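Local coordinates for protein carbohydrate binding family 6 (Clostridium thermocellum, PDB 5A8C) that probably removes arabinofuranosyl groups from arabinose-containing polysaccharides, acting as an alpha-L-arabinofuranosidase of glycoside hydrolase family 43 with a five-bladed beta-propeller fold, at residues 50-55 with 111-116; 71-76 with 131-136; 137-142 with 193-198; 164-169 with 220-225. All coordinates share one frame; numbering follows the deposited sequence.

Contact 1: residues 50-55 with 111-116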
# COMPACT_ATOMS: atom_id res chain seq x y z
N TYR A 50 2.88 10.32 -8.12
CA TYR A 50 1.60 10.43 -7.43
C TYR A 50 1.62 9.45 -6.28
O TYR A 50 1.95 8.28 -6.43
CB TYR A 50 0.42 10.08 -8.36
CG TYR A 50 0.19 11.06 -9.48
CD1 TYR A 50 0.90 10.97 -10.65
CD2 TYR A 50 -0.75 12.05 -9.34
CE1 TYR A 50 0.69 11.90 -11.67
CE2 TYR A 50 -0.97 13.01 -10.34
CZ TYR A 50 -0.23 12.92 -11.50
OH TYR A 50 -0.44 13.84 -12.53
N ILE A 51 1.17 9.94 -5.10
CA ILE A 51 1.04 9.10 -3.89
C ILE A 51 -0.42 9.12 -3.46
O ILE A 51 -1.03 10.19 -3.35
CB ILE A 51 1.94 9.60 -2.74
CG1 ILE A 51 3.41 9.67 -3.17
CG2 ILE A 51 1.80 8.64 -1.57
CD1 ILE A 51 4.32 10.26 -2.10
N TYR A 52 -0.97 7.91 -3.27
CA TYR A 52 -2.34 7.72 -2.83
C TYR A 52 -2.29 7.15 -1.43
O TYR A 52 -1.54 6.18 -1.19
CB TYR A 52 -3.06 6.71 -3.78
CG TYR A 52 -3.12 7.19 -5.19
CD1 TYR A 52 -2.01 7.10 -6.03
CD2 TYR A 52 -4.25 7.79 -5.72
CE1 TYR A 52 -2.04 7.55 -7.32
CE2 TYR A 52 -4.30 8.25 -7.01
CZ TYR A 52 -3.18 8.15 -7.82
OH TYR A 52 -3.16 8.59 -9.11
N CYS A 53 -3.13 7.64 -0.54
CA CYS A 53 -3.06 7.27 0.86
C CYS A 53 -4.45 7.02 1.42
O CYS A 53 -5.42 7.67 1.04
CB CYS A 53 -2.45 8.38 1.72
SG CYS A 53 -0.77 8.82 1.27
N SER A 54 -4.53 6.12 2.40
CA SER A 54 -5.67 6.14 3.32
C SER A 54 -5.82 7.54 3.89
O SER A 54 -4.82 8.07 4.40
CB SER A 54 -5.36 5.21 4.50
OG SER A 54 -5.31 3.86 4.12
N HIS A 55 -6.99 8.14 3.81
CA HIS A 55 -7.23 9.41 4.50
C HIS A 55 -7.69 9.12 5.93
O HIS A 55 -8.79 8.61 6.14
CB HIS A 55 -8.26 10.20 3.78
CG HIS A 55 -8.71 11.44 4.52
ND1 HIS A 55 -8.00 12.30 5.33
CD2 HIS A 55 -9.97 11.92 4.50
CE1 HIS A 55 -8.84 13.25 5.78
NE2 HIS A 55 -10.04 13.04 5.27
N ASN A 111 -3.80 2.87 -20.28
CA ASN A 111 -4.02 4.30 -20.22
C ASN A 111 -5.16 4.68 -19.26
O ASN A 111 -5.80 5.74 -19.42
CB ASN A 111 -4.26 4.91 -21.58
CG ASN A 111 -4.00 6.38 -21.62
OD1 ASN A 111 -3.11 6.91 -20.94
ND2 ASN A 111 -4.75 7.05 -22.42
N LYS A 112 -5.32 3.91 -18.20
CA LYS A 112 -6.29 4.14 -17.14
C LYS A 112 -5.60 3.90 -15.81
O LYS A 112 -4.50 3.33 -15.74
CB LYS A 112 -7.53 3.22 -17.27
CG LYS A 112 -8.35 3.52 -18.51
CD LYS A 112 -9.55 2.58 -18.70
CE LYS A 112 -9.96 2.60 -20.17
NZ LYS A 112 -8.91 1.97 -21.01
N PHE A 113 -6.26 4.33 -14.75
CA PHE A 113 -5.76 4.21 -13.40
C PHE A 113 -6.72 3.32 -12.60
O PHE A 113 -7.93 3.54 -12.60
CB PHE A 113 -5.67 5.59 -12.74
CG PHE A 113 -4.68 6.49 -13.45
CD1 PHE A 113 -5.08 7.18 -14.57
CD2 PHE A 113 -3.37 6.51 -13.06
CE1 PHE A 113 -4.16 7.93 -15.31
CE2 PHE A 113 -2.44 7.28 -13.79
CZ PHE A 113 -2.87 7.96 -14.93
N TYR A 114 -6.13 2.31 -11.96
CA TYR A 114 -6.87 1.32 -11.19
C TYR A 114 -6.42 1.43 -9.75
O TYR A 114 -5.22 1.31 -9.45
CB TYR A 114 -6.58 -0.11 -11.73
CG TYR A 114 -7.01 -0.23 -13.15
CD1 TYR A 114 -8.33 -0.56 -13.46
CD2 TYR A 114 -6.14 -0.00 -14.21
CE1 TYR A 114 -8.76 -0.60 -14.77
CE2 TYR A 114 -6.56 -0.06 -15.52
CZ TYR A 114 -7.87 -0.40 -15.80
OH TYR A 114 -8.23 -0.48 -17.12
N LEU A 115 -7.37 1.73 -8.87
CA LEU A 115 -7.15 2.00 -7.47
C LEU A 115 -7.88 0.93 -6.67
O LEU A 115 -9.09 0.94 -6.59
CB LEU A 115 -7.69 3.40 -7.18
CG LEU A 115 -7.46 3.97 -5.80
CD1 LEU A 115 -5.96 4.23 -5.55
CD2 LEU A 115 -8.21 5.31 -5.64
N TYR A 116 -7.12 0.02 -6.10
CA TYR A 116 -7.69 -1.09 -5.32
C TYR A 116 -7.73 -0.69 -3.87
O TYR A 116 -6.87 0.09 -3.42
CB TYR A 116 -6.84 -2.37 -5.53
CG TYR A 116 -6.75 -2.75 -6.96
CD1 TYR A 116 -5.77 -2.24 -7.79
CD2 TYR A 116 -7.68 -3.65 -7.52
CE1 TYR A 116 -5.72 -2.53 -9.15
CE2 TYR A 116 -7.62 -3.96 -8.86
CZ TYR A 116 -6.67 -3.41 -9.68
OH TYR A 116 -6.61 -3.67 -11.01
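This is a buried apolar contact between two neighbouring sheets of the beta-propeller. Y52 on strand 48-56 faces L115 and F113 on strand 112-118. The two strands belong to different sheets and share no hydrogen bond. Their nearest CA atoms, those of Y52 and L115, are still 8.8 Å apart, and only side chains meet between them. One methyl of L115 does most of the touching. Its CD1 lies 4.0 Å from Y52 CD2 and 4.1 Å from Y52 CG, so it meets the ring near its root. In L115, chi1 of -174° sets CG anti to the backbone N, and chi2 of 67° then brings CD1 to the ring. The leucine runs aslant to the tyrosine. At the other end of the ring, Y52 OH comes within 4.5 Å of F113 CD2, a looser approach. The hydroxyl has its polar partner elsewhere, in a hydrogen bond with the backbone O of P132. P104 touches both Y52 and L115, and I106 also touches Y52. F113 also stacks on Y108 and meets Y45 edge-to-face. Y52 thus does two jobs along its length. Its ring carbons pack against the next sheet, while its buried hydroxyl is satisfied by a loop carbonyl. Between the two strands themselves, cohesion is dispersive, with no polar bond to fix a strict backbone register.

Contact 2: residues 71-76 with 131-136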
# COMPACT_ATOMS: atom_id res chain seq x y z
N ILE A 71 -9.72 8.22 -0.04
CA ILE A 71 -8.31 8.12 -0.44
C ILE A 71 -7.82 9.52 -0.85
O ILE A 71 -8.39 10.11 -1.76
CB ILE A 71 -8.16 7.15 -1.60
CG1 ILE A 71 -8.60 5.78 -1.24
CG2 ILE A 71 -6.74 7.19 -2.16
CD1 ILE A 71 -7.84 5.19 -0.15
N THR A 72 -6.70 9.93 -0.27
CA THR A 72 -6.04 11.20 -0.58
C THR A 72 -5.02 10.98 -1.67
O THR A 72 -4.35 9.95 -1.68
CB THR A 72 -5.31 11.71 0.71
OG1 THR A 72 -6.23 11.84 1.76
CG2 THR A 72 -4.54 12.97 0.45
N CYS A 73 -4.82 11.98 -2.54
CA CYS A 73 -3.73 11.90 -3.53
C CYS A 73 -2.95 13.20 -3.49
O CYS A 73 -3.54 14.31 -3.51
CB CYS A 73 -4.31 11.71 -4.92
SG CYS A 73 -3.15 11.69 -6.27
N ILE A 74 -1.62 13.08 -3.47
CA ILE A 74 -0.68 14.21 -3.62
C ILE A 74 0.29 13.84 -4.74
O ILE A 74 0.50 12.68 -5.04
CB ILE A 74 0.02 14.55 -2.29
CG1 ILE A 74 0.99 13.47 -1.85
CG2 ILE A 74 -0.98 14.89 -1.22
CD1 ILE A 74 1.80 13.81 -0.61
N SER A 75 0.95 14.85 -5.32
CA SER A 75 1.93 14.54 -6.35
C SER A 75 2.99 15.58 -6.42
O SER A 75 2.88 16.72 -5.94
CB SER A 75 1.31 14.38 -7.75
OG SER A 75 0.95 15.65 -8.31
N THR A 76 4.07 15.22 -7.13
CA THR A 76 5.19 16.12 -7.35
C THR A 76 5.85 15.84 -8.68
O THR A 76 5.83 14.73 -9.16
CB THR A 76 6.23 15.94 -6.23
OG1 THR A 76 7.21 17.00 -6.30
CG2 THR A 76 6.94 14.59 -6.27
N SER A 131 -8.08 9.61 -15.26
CA SER A 131 -7.17 10.63 -14.73
C SER A 131 -6.53 10.13 -13.46
O SER A 131 -7.19 9.47 -12.66
CB SER A 131 -7.97 11.86 -14.35
OG SER A 131 -7.24 12.77 -13.57
N PRO A 132 -5.25 10.48 -13.22
CA PRO A 132 -4.65 10.11 -11.95
C PRO A 132 -5.35 10.68 -10.76
O PRO A 132 -5.20 10.20 -9.64
CB PRO A 132 -3.21 10.59 -12.08
CG PRO A 132 -3.30 11.75 -13.05
CD PRO A 132 -4.35 11.32 -14.04
N THR A 133 -6.08 11.79 -10.95
CA THR A 133 -6.71 12.48 -9.85
C THR A 133 -8.20 12.30 -9.80
O THR A 133 -8.92 12.97 -9.04
CB THR A 133 -6.30 13.94 -9.83
OG1 THR A 133 -6.67 14.53 -11.07
CG2 THR A 133 -4.81 14.07 -9.60
N GLY A 134 -8.73 11.33 -10.55
CA GLY A 134 -10.12 10.96 -10.44
C GLY A 134 -11.03 11.88 -11.20
O GLY A 134 -10.58 12.66 -12.04
N PRO A 135 -12.30 11.82 -10.92
CA PRO A 135 -12.95 10.94 -9.96
C PRO A 135 -12.73 9.46 -10.22
O PRO A 135 -12.73 9.08 -11.41
CB PRO A 135 -14.44 11.28 -10.23
CG PRO A 135 -14.43 12.61 -10.91
CD PRO A 135 -13.24 12.58 -11.75
N PHE A 136 -12.45 8.66 -9.18
CA PHE A 136 -12.44 7.23 -9.32
C PHE A 136 -13.78 6.66 -9.00
O PHE A 136 -14.42 7.06 -8.02
CB PHE A 136 -11.39 6.62 -8.40
CG PHE A 136 -9.94 6.84 -8.83
CD1 PHE A 136 -9.25 8.01 -8.58
CD2 PHE A 136 -9.28 5.84 -9.53
CE1 PHE A 136 -7.96 8.17 -8.99
CE2 PHE A 136 -7.98 5.99 -9.94
CZ PHE A 136 -7.31 7.17 -9.68
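The backbone N of T133, whose methyl meets C73 across the contact, donates to S131 OG at 3.0 Å, with an angle of 156° at the hydrogen. This bond closes an ST turn. It overlaps a type I beta turn from S131 to G134, in which G134 N reaches S131 O at 3.2 Å. These bonds lie within the loop itself. Across the gap the strand sends in one group, the thiol of C73. Its SG stands anti to the backbone N (chi1 176°) and approaches the loop between two neighbours. SG is 4.2 Å from P132 O and 4.4 Å from T133 CG2. Both are van der Waals approaches, and no hydrogen bond joins the segments. P132 O is also met by the ring of F136, which turns its edge to the oxygen in the ring plane, with F136 CE1 3.5 Å from P132 O. The carbonyl also accepts a hydrogen bond from strand 48-56. Strand 83-90 adds H85, which touches both C73 and T133, and V88, which touches C73 and F136. The turn thus packs over the first sheet of the propeller. The sulfur makes only loose van der Waals approaches to the methyl and the carbonyl, and with no polar bond between the segments their cohesion is weakly dispersive.

Contact 3: residues 137-142 with 193-198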
# COMPACT_ATOMS: atom_id res chain seq x y z
N LYS A 137 -14.22 5.65 -9.78
CA LYS A 137 -15.51 5.00 -9.58
C LYS A 137 -15.32 3.51 -9.65
O LYS A 137 -14.67 2.99 -10.57
CB LYS A 137 -16.52 5.45 -10.62
CG LYS A 137 -16.91 6.92 -10.58
CD LYS A 137 -17.73 7.26 -9.36
CE LYS A 137 -18.20 8.70 -9.36
NZ LYS A 137 -19.10 8.95 -8.20
N ASP A 138 -15.90 2.78 -8.70
CA ASP A 138 -15.89 1.31 -8.72
C ASP A 138 -17.02 0.83 -9.61
O ASP A 138 -18.17 1.15 -9.35
CB ASP A 138 -15.98 0.77 -7.29
CG ASP A 138 -16.00 -0.74 -7.19
OD1 ASP A 138 -16.37 -1.41 -8.15
OD2 ASP A 138 -15.55 -1.23 -6.10
N PRO A 139 -16.69 0.14 -10.71
CA PRO A 139 -17.74 -0.26 -11.69
C PRO A 139 -18.52 -1.49 -11.29
O PRO A 139 -19.47 -1.82 -12.00
CB PRO A 139 -16.92 -0.56 -12.93
CG PRO A 139 -15.62 -1.13 -12.37
CD PRO A 139 -15.35 -0.32 -11.10
N LEU A 140 -18.16 -2.14 -10.19
CA LEU A 140 -18.67 -3.48 -9.91
C LEU A 140 -19.81 -3.44 -8.89
O LEU A 140 -19.88 -2.56 -8.02
CB LEU A 140 -17.55 -4.35 -9.33
CG LEU A 140 -16.35 -4.55 -10.24
CD1 LEU A 140 -15.35 -5.49 -9.58
CD2 LEU A 140 -16.67 -4.98 -11.64
N PRO A 141 -20.69 -4.43 -8.93
CA PRO A 141 -21.78 -4.49 -7.96
C PRO A 141 -21.35 -4.98 -6.58
O PRO A 141 -22.12 -4.87 -5.62
CB PRO A 141 -22.78 -5.46 -8.61
CG PRO A 141 -21.93 -6.34 -9.46
CD PRO A 141 -20.85 -5.45 -9.99
N GLY A 142 -20.17 -5.58 -6.49
CA GLY A 142 -19.64 -6.10 -5.26
C GLY A 142 -18.14 -6.14 -5.32
O GLY A 142 -17.52 -5.65 -6.28
N ASP A 193 -8.21 -6.53 -18.14
CA ASP A 193 -9.06 -5.37 -17.88
C ASP A 193 -8.96 -4.86 -16.47
O ASP A 193 -9.55 -3.80 -16.18
CB ASP A 193 -10.51 -5.65 -18.26
CG ASP A 193 -11.25 -6.71 -17.39
OD1 ASP A 193 -10.80 -7.06 -16.28
OD2 ASP A 193 -12.38 -7.11 -17.83
N MET A 194 -8.24 -5.54 -15.58
CA MET A 194 -7.91 -5.09 -14.26
C MET A 194 -9.09 -4.98 -13.30
O MET A 194 -8.93 -4.58 -12.14
CB MET A 194 -7.11 -3.80 -14.29
CG MET A 194 -5.81 -3.95 -15.03
SD MET A 194 -4.65 -5.12 -14.25
CE MET A 194 -3.87 -4.04 -13.04
N ILE A 195 -10.27 -5.46 -13.72
CA ILE A 195 -11.51 -5.36 -12.94
C ILE A 195 -12.20 -6.72 -12.82
O ILE A 195 -13.37 -6.78 -12.49
CB ILE A 195 -12.46 -4.28 -13.50
CG1 ILE A 195 -12.91 -4.62 -14.93
CG2 ILE A 195 -11.82 -2.91 -13.41
CD1 ILE A 195 -14.07 -3.78 -15.38
N SER A 196 -11.42 -7.80 -13.02
CA SER A 196 -11.89 -9.16 -12.96
C SER A 196 -10.76 -10.01 -12.46
O SER A 196 -9.59 -9.65 -12.62
CB SER A 196 -12.32 -9.59 -14.36
OG SER A 196 -11.26 -9.54 -15.30
N THR A 197 -11.11 -11.16 -11.88
CA THR A 197 -10.14 -12.16 -11.50
C THR A 197 -10.13 -13.30 -12.52
O THR A 197 -11.10 -13.49 -13.22
CB THR A 197 -10.40 -12.67 -10.08
OG1 THR A 197 -11.70 -13.25 -10.01
CG2 THR A 197 -10.30 -11.60 -9.02
N VAL A 198 -9.02 -14.02 -12.54
CA VAL A 198 -8.88 -15.17 -13.39
C VAL A 198 -8.42 -16.32 -12.49
O VAL A 198 -7.39 -16.21 -11.83
CB VAL A 198 -7.82 -14.94 -14.51
CG1 VAL A 198 -7.63 -16.22 -15.34
CG2 VAL A 198 -8.23 -13.80 -15.39
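Two Asx turns meet at the surface here, one leading to L140 and the other to I195. L140 lays its branched end against the backbone of the second turn. L140 CD1 is 3.7 Å from I195 O and L140 CD2 is 3.9 Å from I195 O, so both methyls rest on one carbonyl oxygen. CG of L140 lies anti to its own carbonyl carbon (chi1 -61°), which turns the side chain toward 193-198. Beside it, P139 CG touches I195 CD1 at 4.3 Å, a purely apolar approach. In the first turn L140 N donates to D138 OD1 at 2.8 Å, with the N-H arriving almost in line with the C-O bond of D138. D138 OD2 is hydrogen-bonded to Y117 OH and W97 NE1, which ties this aspartate down at both oxygens. In the propeller, this contact joins the long loop after strand 124-129 to the turn that leads from strand 185-190 into the weakly bonded strand 197-198. V126 touches L140 and I195, and V128 touches P139 and I195. In the second turn D193 OD1 is gripped twice. I195 N donates to D193 OD1 at 3.1 Å from above the carboxylate plane. S196 OG donates to D193 OD1 at 2.7 Å on the syn side, from the opposite face of that plane.

Contact 4: residues 164-169 with 220-225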
# COMPACT_ATOMS: atom_id res chain seq x y z
N GLY A 164 -2.08 -5.45 -2.91
CA GLY A 164 -0.89 -5.00 -3.62
C GLY A 164 -0.88 -5.57 -5.01
O GLY A 164 -0.78 -6.79 -5.14
N VAL A 165 -1.12 -4.76 -6.02
CA VAL A 165 -1.26 -5.24 -7.39
C VAL A 165 0.01 -4.93 -8.18
O VAL A 165 0.66 -3.91 -7.97
CB VAL A 165 -2.54 -4.65 -8.03
CG1 VAL A 165 -2.72 -5.09 -9.47
CG2 VAL A 165 -3.76 -5.02 -7.22
N PHE A 166 0.34 -5.85 -9.07
CA PHE A 166 1.56 -5.85 -9.83
C PHE A 166 1.27 -6.43 -11.23
O PHE A 166 0.59 -7.45 -11.31
CB PHE A 166 2.60 -6.72 -9.05
CG PHE A 166 3.75 -7.13 -9.87
CD1 PHE A 166 4.79 -6.25 -10.17
CD2 PHE A 166 3.86 -8.43 -10.34
CE1 PHE A 166 5.88 -6.63 -10.98
CE2 PHE A 166 4.95 -8.83 -11.08
CZ PHE A 166 5.95 -7.95 -11.41
N VAL A 167 1.89 -5.86 -12.26
CA VAL A 167 1.76 -6.34 -13.64
C VAL A 167 3.13 -6.85 -14.10
O VAL A 167 4.06 -6.06 -14.12
CB VAL A 167 1.19 -5.26 -14.58
CG1 VAL A 167 1.02 -5.82 -15.98
CG2 VAL A 167 -0.10 -4.69 -14.06
N ASP A 168 3.21 -8.13 -14.43
CA ASP A 168 4.50 -8.74 -14.79
C ASP A 168 4.83 -8.49 -16.27
O ASP A 168 4.02 -8.00 -17.07
CB ASP A 168 4.45 -10.21 -14.46
CG ASP A 168 5.81 -10.83 -14.14
OD1 ASP A 168 6.84 -10.16 -14.26
OD2 ASP A 168 5.76 -12.05 -13.80
N ASP A 169 6.07 -8.85 -16.62
CA ASP A 169 6.59 -8.68 -17.95
C ASP A 169 5.81 -9.41 -19.03
O ASP A 169 5.74 -8.98 -20.17
CB ASP A 169 8.04 -9.24 -18.02
CG ASP A 169 9.04 -8.43 -17.27
OD1 ASP A 169 8.99 -7.19 -17.25
OD2 ASP A 169 10.03 -9.05 -16.76
N GLY A 220 15.21 -8.90 -12.72
CA GLY A 220 14.93 -10.34 -12.76
C GLY A 220 14.50 -10.99 -11.50
O GLY A 220 14.28 -12.21 -11.47
N LYS A 221 14.34 -10.22 -10.43
CA LYS A 221 13.93 -10.71 -9.16
C LYS A 221 12.60 -10.11 -8.75
O LYS A 221 12.35 -8.92 -8.98
CB LYS A 221 14.98 -10.45 -8.05
CG LYS A 221 16.26 -11.22 -8.18
CD LYS A 221 16.14 -12.70 -7.83
CE LYS A 221 17.50 -13.39 -7.83
NZ LYS A 221 17.38 -14.83 -7.46
N TYR A 222 11.78 -10.93 -8.09
CA TYR A 222 10.52 -10.51 -7.49
C TYR A 222 10.76 -10.27 -6.01
O TYR A 222 11.42 -11.07 -5.34
CB TYR A 222 9.47 -11.62 -7.66
CG TYR A 222 9.12 -11.87 -9.10
CD1 TYR A 222 9.86 -12.82 -9.86
CD2 TYR A 222 8.06 -11.23 -9.72
CE1 TYR A 222 9.53 -13.07 -11.16
CE2 TYR A 222 7.73 -11.53 -11.05
CZ TYR A 222 8.45 -12.47 -11.76
OH TYR A 222 8.14 -12.79 -13.05
N TYR A 223 10.23 -9.14 -5.50
CA TYR A 223 10.41 -8.73 -4.13
C TYR A 223 9.04 -8.68 -3.47
O TYR A 223 8.22 -7.83 -3.82
CB TYR A 223 11.03 -7.32 -4.08
CG TYR A 223 12.45 -7.26 -4.61
CD1 TYR A 223 12.69 -7.23 -5.98
CD2 TYR A 223 13.53 -7.19 -3.76
CE1 TYR A 223 13.99 -7.20 -6.49
CE2 TYR A 223 14.85 -7.13 -4.25
CZ TYR A 223 15.05 -7.15 -5.59
OH TYR A 223 16.33 -7.10 -6.14
N PHE A 224 8.78 -9.60 -2.53
CA PHE A 224 7.56 -9.58 -1.75
C PHE A 224 7.90 -8.89 -0.43
O PHE A 224 8.69 -9.40 0.36
CB PHE A 224 7.04 -10.99 -1.47
CG PHE A 224 5.78 -10.96 -0.65
CD1 PHE A 224 4.55 -10.81 -1.29
CD2 PHE A 224 5.80 -11.02 0.72
CE1 PHE A 224 3.39 -10.75 -0.54
CE2 PHE A 224 4.62 -10.93 1.45
CZ PHE A 224 3.42 -10.79 0.80
N SER A 225 7.35 -7.69 -0.25
CA SER A 225 7.59 -6.91 0.98
C SER A 225 6.28 -6.76 1.75
O SER A 225 5.19 -6.91 1.17
CB SER A 225 8.27 -5.59 0.67
OG SER A 225 7.51 -4.80 -0.22
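One hydrogen bond and one ring contact join 164-169 to 220-225. The polar part is short: Y222 OH donates to D168 OD2 at 2.6 Å, and the oxygen is met on its syn lone pair. The carboxylate stands nearly upright to the phenol ring, the planes 82° apart. D168 CG is anti to its backbone N (chi1 -152°), which carries the carboxylate to the hydroxyl. D168 OD1 takes a second bond, from D169 N at 2.8 Å, tilted well out of the carboxylate plane. K217 adds charge: its NZ forms salt bridges with D168 OD1 and D169 OD2 and is hydrogen-bonded to Y222 OH. The lysine would be expected to stabilise the carboxylate as an anion. The apolar part is aromatic. F166 CE2 approaches the edge of the Y222 ring, in its plane, 3.9 Å from Y222 CE2. The two side chains cross at about a right angle. D168 N lies over one face of the F166 ring, toward its rim. M215 and K217 of strand 212-218 also pack on F166. The contact joins strand 164-167 to strand 221-228 of another sheet, side chain to side chain, as between successive blades of a beta-propeller.

In the fold
Contacts 1 and 4 join strands of different sheets, and contacts 2 and 3 involve the loop after strand 124-129. Contacts 1, 2 and 4 are buried, while contact 3 is at the surface, its centre about 19 Å from the centre of the chain. Contacts 1 and 2 use adjacent strands of one sheet, 48-56 and 70-76, their centres about 6 Å apart. Contacts 2 and 3 adjoin along that loop. Contacts 3 and 4 reach the same sheet and touch through M194 with V165 and V167. Contacts 1 to 3 have no hydrogen bond across their segments; contact 4 alone has one, bordered by a lysine. In contacts 2 and 3, polar bonds shape turns within segments.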